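Local coordinates for protein ribosomal RNA small subunit methyltransferase E (Bacillus subtilis, PDB 1VHK) that probably methylates N3 of a specific uridine in 16S ribosomal RNA of the assembled 30S subunit, with S-adenosyl-L-methionine as methyl donor, at residues Lys101-Glu104 with Ala109-Pro112; Ile137-Ala142 with Asn148-Val153. One frame throughout, in Å; residues are numbered along the deposited sequence.

Interaction 1: residues Lys101-Glu104 with Ala109-Pro112; sequences KGTE and AFIP
Phe-110 has CG anti to its carbonyl carbon (chi1 -59°), and a chi2 of -92° turns the ring so that its rim, not a face, meets the helix at Gly-102 and Thr-103. The threonine has chi1 -54°, which leaves OG1 beside its own backbone N, 3.6 Å from CE2 of Phe-110; the two side chains cross at about a right angle. The far end of the ring abuts the helix backbone: CZ of Phe-110 lies 3.7 Å from N of Thr-103 and 3.8 Å from C of Gly-102. Gly-102 has no side chain to hold the ring away. The OG1 hydroxyl of Thr-103 is hydrogen-bonded to the carbonyl of Ile-99, one turn earlier, so its contact with the ring is packing. This joins helix 94-104 to strand 109-113 within a beta-alpha-beta unit of the methyltransferase domain. With an alanine at Phe-110, a gap would probably open beside Gly-102 and Thr-103 would lose the ring edge against it. Lys-101 and Glu-104 form a salt bridge and also pair with Glu-237 and Arg-235 of the second subunit, respectively; the contact across the segments is van der Waals packing of an aromatic edge on helix backbone.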
ATOM      1  N   LYS A 101       1.276   3.501  -5.707  1.00 17.05           N
ATOM      2  CA  LYS A 101       0.841   2.542  -4.668  1.00 17.30           C
ATOM      3  C   LYS A 101      -0.645   2.686  -4.436  1.00 18.43           C
ATOM      4  O   LYS A 101      -1.384   1.685  -4.440  1.00 17.55           O
ATOM      5  CB  LYS A 101       1.722   2.617  -3.453  1.00 18.13           C
ATOM      6  CG  LYS A 101       3.166   2.913  -3.815  1.00 26.33           C
ATOM      7  CD  LYS A 101       4.070   1.734  -3.746  1.00 31.98           C
ATOM      8  CE  LYS A 101       5.111   1.708  -4.857  1.00 30.84           C
ATOM      9  NZ  LYS A 101       4.810   0.567  -5.794  1.00 30.29           N
ATOM     10  N   GLY A 102      -1.121   3.953  -4.426  1.00 17.01           N
ATOM     11  CA  GLY A 102      -2.479   4.289  -4.319  1.00 16.07           C
ATOM     12  C   GLY A 102      -3.358   3.505  -5.276  1.00 20.33           C
ATOM     13  O   GLY A 102      -4.484   3.124  -4.910  1.00 22.36           O
ATOM     14  N   THR A 103      -2.976   3.413  -6.556  1.00 20.06           N
ATOM     15  CA  THR A 103      -3.761   2.614  -7.492  1.00 21.68           C
ATOM     16  C   THR A 103      -3.673   1.136  -7.080  1.00 21.13           C
ATOM     17  O   THR A 103      -4.718   0.469  -6.955  1.00 17.85           O
ATOM     18  CB  THR A 103      -3.326   2.810  -8.963  1.00 23.97           C
ATOM     19  OG1 THR A 103      -3.363   4.215  -9.281  1.00 20.45           O
ATOM     20  CG2 THR A 103      -4.252   2.088  -9.939  1.00 18.63           C
ATOM     21  N   GLU A 104      -2.463   0.628  -6.814  1.00 20.58           N
ATOM     22  CA  GLU A 104      -2.353  -0.779  -6.397  1.00 22.48           C
ATOM     23  C   GLU A 104      -3.381  -0.997  -5.255  1.00 23.31           C
ATOM     24  O   GLU A 104      -4.193  -1.898  -5.351  1.00 24.05           O
ATOM     25  CB  GLU A 104      -0.999  -1.233  -5.931  1.00 22.59           C
ATOM     26  CG  GLU A 104       0.263  -0.850  -6.620  1.00 28.13           C
ATOM     27  CD  GLU A 104       1.580  -1.298  -6.017  1.00 27.11           C
ATOM     28  OE1 GLU A 104       1.697  -2.394  -5.435  1.00 23.47           O
ATOM     29  OE2 GLU A 104       2.600  -0.555  -6.132  1.00 26.33           O
ATOM     30  N   ALA A 109      -9.576   7.864  -7.218  1.00 24.81           N
ATOM     31  CA  ALA A 109      -9.158   9.027  -8.034  1.00 25.72           C
ATOM     32  C   ALA A 109      -8.183   9.846  -7.200  1.00 25.57           C
ATOM     33  O   ALA A 109      -8.126   9.574  -6.013  1.00 23.59           O
ATOM     34  CB  ALA A 109     -10.362   9.864  -8.435  1.00 23.55           C
ATOM     35  N   PHE A 110      -7.343  10.663  -7.879  1.00 24.81           N
ATOM     36  CA  PHE A 110      -6.402  11.458  -7.086  1.00 24.38           C
ATOM     37  C   PHE A 110      -6.617  12.935  -7.343  1.00 26.10           C
ATOM     38  O   PHE A 110      -7.036  13.352  -8.427  1.00 28.56           O
ATOM     39  CB  PHE A 110      -4.961  11.077  -7.382  1.00 22.10           C
ATOM     40  CG  PHE A 110      -4.590   9.660  -7.121  1.00 16.99           C
ATOM     41  CD1 PHE A 110      -4.071   9.261  -5.915  1.00 14.63           C
ATOM     42  CD2 PHE A 110      -4.815   8.703  -8.113  1.00 18.08           C
ATOM     43  CE1 PHE A 110      -3.705   7.937  -5.712  1.00 19.73           C
ATOM     44  CE2 PHE A 110      -4.487   7.374  -7.909  1.00 16.66           C
ATOM     45  CZ  PHE A 110      -3.916   7.001  -6.705  1.00 19.34           C
ATOM     46  N   ILE A 111      -6.478  13.755  -6.316  1.00 27.20           N
ATOM     47  CA  ILE A 111      -6.697  15.201  -6.464  1.00 27.90           C
ATOM     48  C   ILE A 111      -5.552  15.951  -5.770  1.00 28.58           C
ATOM     49  O   ILE A 111      -5.608  16.077  -4.548  1.00 29.55           O
ATOM     50  CB  ILE A 111      -7.982  15.648  -5.755  1.00 26.91           C
ATOM     51  CG1 ILE A 111      -9.223  14.898  -6.273  1.00 25.22           C
ATOM     52  CG2 ILE A 111      -8.151  17.146  -5.904  1.00 26.75           C
ATOM     53  CD1 ILE A 111     -10.404  15.100  -5.342  1.00 26.88           C
ATOM     54  N   PRO A 112      -4.561  16.375  -6.519  1.00 28.07           N
ATOM     55  CA  PRO A 112      -3.425  17.110  -5.980  1.00 28.15           C
ATOM     56  C   PRO A 112      -3.840  18.554  -5.744  1.00 27.95           C
ATOM     57  O   PRO A 112      -4.657  19.072  -6.525  1.00 27.21           O
ATOM     58  CB  PRO A 112      -2.373  17.019  -7.075  1.00 28.40           C
ATOM     59  CG  PRO A 112      -2.904  16.073  -8.077  1.00 28.31           C
ATOM     60  CD  PRO A 112      -4.421  16.197  -7.984  1.00 28.14           C
TER

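Interaction 2: residues Ile137-Ala142 with Asn148-Val153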
ATOM      1  N   ILE A 137       1.314   6.749 -15.041  1.00 38.70           N
ATOM      2  CA  ILE A 137       1.702   5.960 -13.888  1.00 36.04           C
ATOM      3  C   ILE A 137       0.533   5.188 -13.292  1.00 35.16           C
ATOM      4  O   ILE A 137       0.703   4.047 -12.864  1.00 33.76           O
ATOM      5  CB  ILE A 137       2.366   6.855 -12.828  1.00 35.21           C
ATOM      6  CG1 ILE A 137       3.765   7.218 -13.366  1.00 34.34           C
ATOM      7  CG2 ILE A 137       2.441   6.174 -11.476  1.00 29.15           C
ATOM      8  CD1 ILE A 137       4.328   8.501 -12.809  1.00 32.13           C
ATOM      9  N   ALA A 138      -0.649   5.783 -13.338  1.00 34.27           N
ATOM     10  CA  ALA A 138      -1.876   5.247 -12.823  1.00 31.93           C
ATOM     11  C   ALA A 138      -2.403   4.095 -13.668  1.00 32.85           C
ATOM     12  O   ALA A 138      -2.977   3.160 -13.122  1.00 33.80           O
ATOM     13  CB  ALA A 138      -2.944   6.323 -12.756  1.00 29.55           C
ATOM     14  N   LYS A 139      -2.237   4.214 -14.975  1.00 31.99           N
ATOM     15  CA  LYS A 139      -2.629   3.213 -15.941  1.00 30.28           C
ATOM     16  C   LYS A 139      -1.774   1.950 -15.834  1.00 29.79           C
ATOM     17  O   LYS A 139      -2.261   0.834 -15.917  1.00 26.98           O
ATOM     18  CB  LYS A 139      -2.448   3.818 -17.348  1.00 33.07           C
ATOM     19  CG  LYS A 139      -3.409   3.261 -18.383  1.00 33.90           C
ATOM     20  CD  LYS A 139      -2.810   3.286 -19.785  1.00 32.12           C
ATOM     21  CE  LYS A 139      -3.833   2.789 -20.797  1.00 31.87           C
ATOM     22  NZ  LYS A 139      -3.222   2.600 -22.134  1.00 35.12           N
ATOM     23  N   GLU A 140      -0.477   2.129 -15.607  1.00 29.49           N
ATOM     24  CA  GLU A 140       0.437   0.970 -15.492  1.00 31.44           C
ATOM     25  C   GLU A 140       0.230   0.269 -14.168  1.00 31.59           C
ATOM     26  O   GLU A 140       0.050  -0.958 -14.054  1.00 31.62           O
ATOM     27  CB  GLU A 140       1.844   1.470 -15.729  1.00 32.84           C
ATOM     28  CG  GLU A 140       2.989   0.567 -15.835  1.00 40.33           C
ATOM     29  CD  GLU A 140       3.343  -0.286 -14.641  1.00 47.66           C
ATOM     30  OE1 GLU A 140       3.222   0.184 -13.487  1.00 48.45           O
ATOM     31  OE2 GLU A 140       3.732  -1.476 -14.850  1.00 50.75           O
ATOM     32  N   ALA A 141       0.104   1.051 -13.085  1.00 31.12           N
ATOM     33  CA  ALA A 141      -0.187   0.455 -11.767  1.00 29.28           C
ATOM     34  C   ALA A 141      -1.509  -0.326 -11.867  1.00 29.42           C
ATOM     35  O   ALA A 141      -1.693  -1.413 -11.327  1.00 26.77           O
ATOM     36  CB  ALA A 141      -0.311   1.557 -10.736  1.00 28.96           C
ATOM     37  N   ALA A 142      -2.446   0.301 -12.585  1.00 27.42           N
ATOM     38  CA  ALA A 142      -3.743  -0.258 -12.820  1.00 28.95           C
ATOM     39  C   ALA A 142      -3.662  -1.591 -13.571  1.00 29.44           C
ATOM     40  O   ALA A 142      -4.413  -2.505 -13.244  1.00 29.11           O
ATOM     41  CB  ALA A 142      -4.646   0.724 -13.551  1.00 27.71           C
ATOM     42  N   ASN A 148     -10.100  -3.071 -12.289  1.00 30.63           N
ATOM     43  CA  ASN A 148     -11.136  -3.142 -13.294  1.00 33.10           C
ATOM     44  C   ASN A 148     -11.374  -1.748 -13.888  1.00 34.94           C
ATOM     45  O   ASN A 148     -12.219  -1.611 -14.767  1.00 36.23           O
ATOM     46  CB  ASN A 148     -12.454  -3.658 -12.733  1.00 37.53           C
ATOM     47  CG  ASN A 148     -12.365  -5.135 -12.362  1.00 42.51           C
ATOM     48  OD1 ASN A 148     -11.735  -5.443 -11.348  1.00 44.29           O
ATOM     49  ND2 ASN A 148     -12.963  -6.008 -13.167  1.00 39.28           N
ATOM     50  N   GLU A 149     -10.633  -0.772 -13.385  1.00 34.79           N
ATOM     51  CA  GLU A 149     -10.686   0.595 -13.779  1.00 35.51           C
ATOM     52  C   GLU A 149      -9.324   1.282 -13.548  1.00 35.01           C
ATOM     53  O   GLU A 149      -8.599   0.918 -12.633  1.00 35.07           O
ATOM     54  CB  GLU A 149     -11.725   1.415 -12.976  1.00 39.46           C
ATOM     55  CG  GLU A 149     -11.245   1.858 -11.613  1.00 48.22           C
ATOM     56  CD  GLU A 149     -11.812   3.126 -11.053  1.00 55.19           C
ATOM     57  OE1 GLU A 149     -13.054   3.271 -10.962  1.00 56.63           O
ATOM     58  OE2 GLU A 149     -11.021   4.038 -10.658  1.00 59.43           O
ATOM     59  N   VAL A 150      -9.098   2.340 -14.305  1.00 33.96           N
ATOM     60  CA  VAL A 150      -7.900   3.165 -14.172  1.00 32.16           C
ATOM     61  C   VAL A 150      -8.266   4.451 -13.433  1.00 32.95           C
ATOM     62  O   VAL A 150      -9.149   5.205 -13.857  1.00 32.47           O
ATOM     63  CB  VAL A 150      -7.363   3.531 -15.573  1.00 28.41           C
ATOM     64  CG1 VAL A 150      -6.170   4.462 -15.448  1.00 22.39           C
ATOM     65  CG2 VAL A 150      -7.042   2.249 -16.349  1.00 25.32           C
ATOM     66  N   PRO A 151      -7.668   4.677 -12.282  1.00 33.61           N
ATOM     67  CA  PRO A 151      -7.993   5.847 -11.484  1.00 34.86           C
ATOM     68  C   PRO A 151      -7.638   7.138 -12.212  1.00 34.97           C
ATOM     69  O   PRO A 151      -6.590   7.249 -12.829  1.00 34.57           O
ATOM     70  CB  PRO A 151      -7.228   5.690 -10.196  1.00 33.27           C
ATOM     71  CG  PRO A 151      -6.574   4.380 -10.233  1.00 33.80           C
ATOM     72  CD  PRO A 151      -6.674   3.820 -11.618  1.00 33.98           C
ATOM     73  N   ARG A 152      -8.542   8.109 -12.116  1.00 36.37           N
ATOM     74  CA  ARG A 152      -8.360   9.419 -12.696  1.00 38.12           C
ATOM     75  C   ARG A 152      -7.538  10.336 -11.804  1.00 37.53           C
ATOM     76  O   ARG A 152      -7.531  10.263 -10.571  1.00 38.17           O
ATOM     77  CB  ARG A 152      -9.706  10.030 -13.065  1.00 45.40           C
ATOM     78  CG  ARG A 152      -9.662  11.503 -13.430  1.00 54.11           C
ATOM     79  CD  ARG A 152     -10.755  11.891 -14.409  1.00 61.21           C
ATOM     80  NE  ARG A 152     -12.010  12.243 -13.756  1.00 65.78           N
ATOM     81  CZ  ARG A 152     -12.381  13.474 -13.429  1.00 68.74           C
ATOM     82  NH1 ARG A 152     -13.557  13.650 -12.827  1.00 69.24           N
ATOM     83  NH2 ARG A 152     -11.603  14.518 -13.700  1.00 68.06           N
ATOM     84  N   VAL A 153      -6.629  11.062 -12.430  1.00 38.37           N
ATOM     85  CA  VAL A 153      -5.764  12.016 -11.728  1.00 41.49           C
ATOM     86  C   VAL A 153      -6.223  13.418 -12.137  1.00 43.89           C
ATOM     87  O   VAL A 153      -6.289  13.739 -13.332  1.00 45.50           O
ATOM     88  CB  VAL A 153      -4.288  11.818 -12.054  1.00 37.71           C
ATOM     89  CG1 VAL A 153      -3.390  12.549 -11.057  1.00 37.66           C
ATOM     90  CG2 VAL A 153      -3.916  10.355 -12.098  1.00 36.32           C
TER
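Ala-142 and Val-150 bring their CA atoms to 5.6 Å, and Ala-138 and Pro-151 theirs to 6.3 Å, as the extended chain of 148-153 runs roughly antiparallel to helix segment 137-142. Two alanines one turn apart turn their small side chains to the extended chain, consistent with the close approach. CB of Ala-142 packs 4.0 Å from CG2 of Val-150 and 4.2 Å from CD of Pro-151. One turn earlier, CB of Ala-138 lies 3.8 Å from the carbonyl O of Pro-151 and 4.2 Å from CG2 of Val-153. The helix and the short strand 152-153 are successive elements of the methyltransferase domain, of the SPOUT clan, and the strand is an outermost one of the parallel sheet within this chain, next to strand 109-113. Val-150 straddles the helix surface. With CG1 anti to its backbone N (chi1 176°), that methyl rests 3.8 Å from CA of Lys-139, while the other branch is left for Ala-142. The lysine's CB points away from the extended chain, and its NZ forms a salt bridge with Glu-27 from the N-terminal part of the chain. Phe-7 of strand 5-7, in the N-terminal mixed sheet, touches both Ala-142 and Val-150.

Overall arrangement
Interactions 1 and 2 share the same parallel sheet, since strands 109-113 and 152-153 are neighbours in it; a probable hydrogen bond from N of Phe-110 to O of Arg-152 (2.7 Å) ties them. CG2 of Thr-103 packs on CG of Pro-151 and on the carbonyl O of Ala-138, joining interaction 1 to both segments of interaction 2. Interaction 1 is fully buried and rests on one aromatic rim against helix backbone, whereas the larger, partly buried interaction 2 spreads over small aliphatic groups and reaches Phe-7 of strand 5-7 and Glu-27 of helix 26-35. Lys-101, Glu-104 and Glu-140 pair with the second subunit, Arg-235 there meeting both glutamates, while Lys-139 pairs within its own chain.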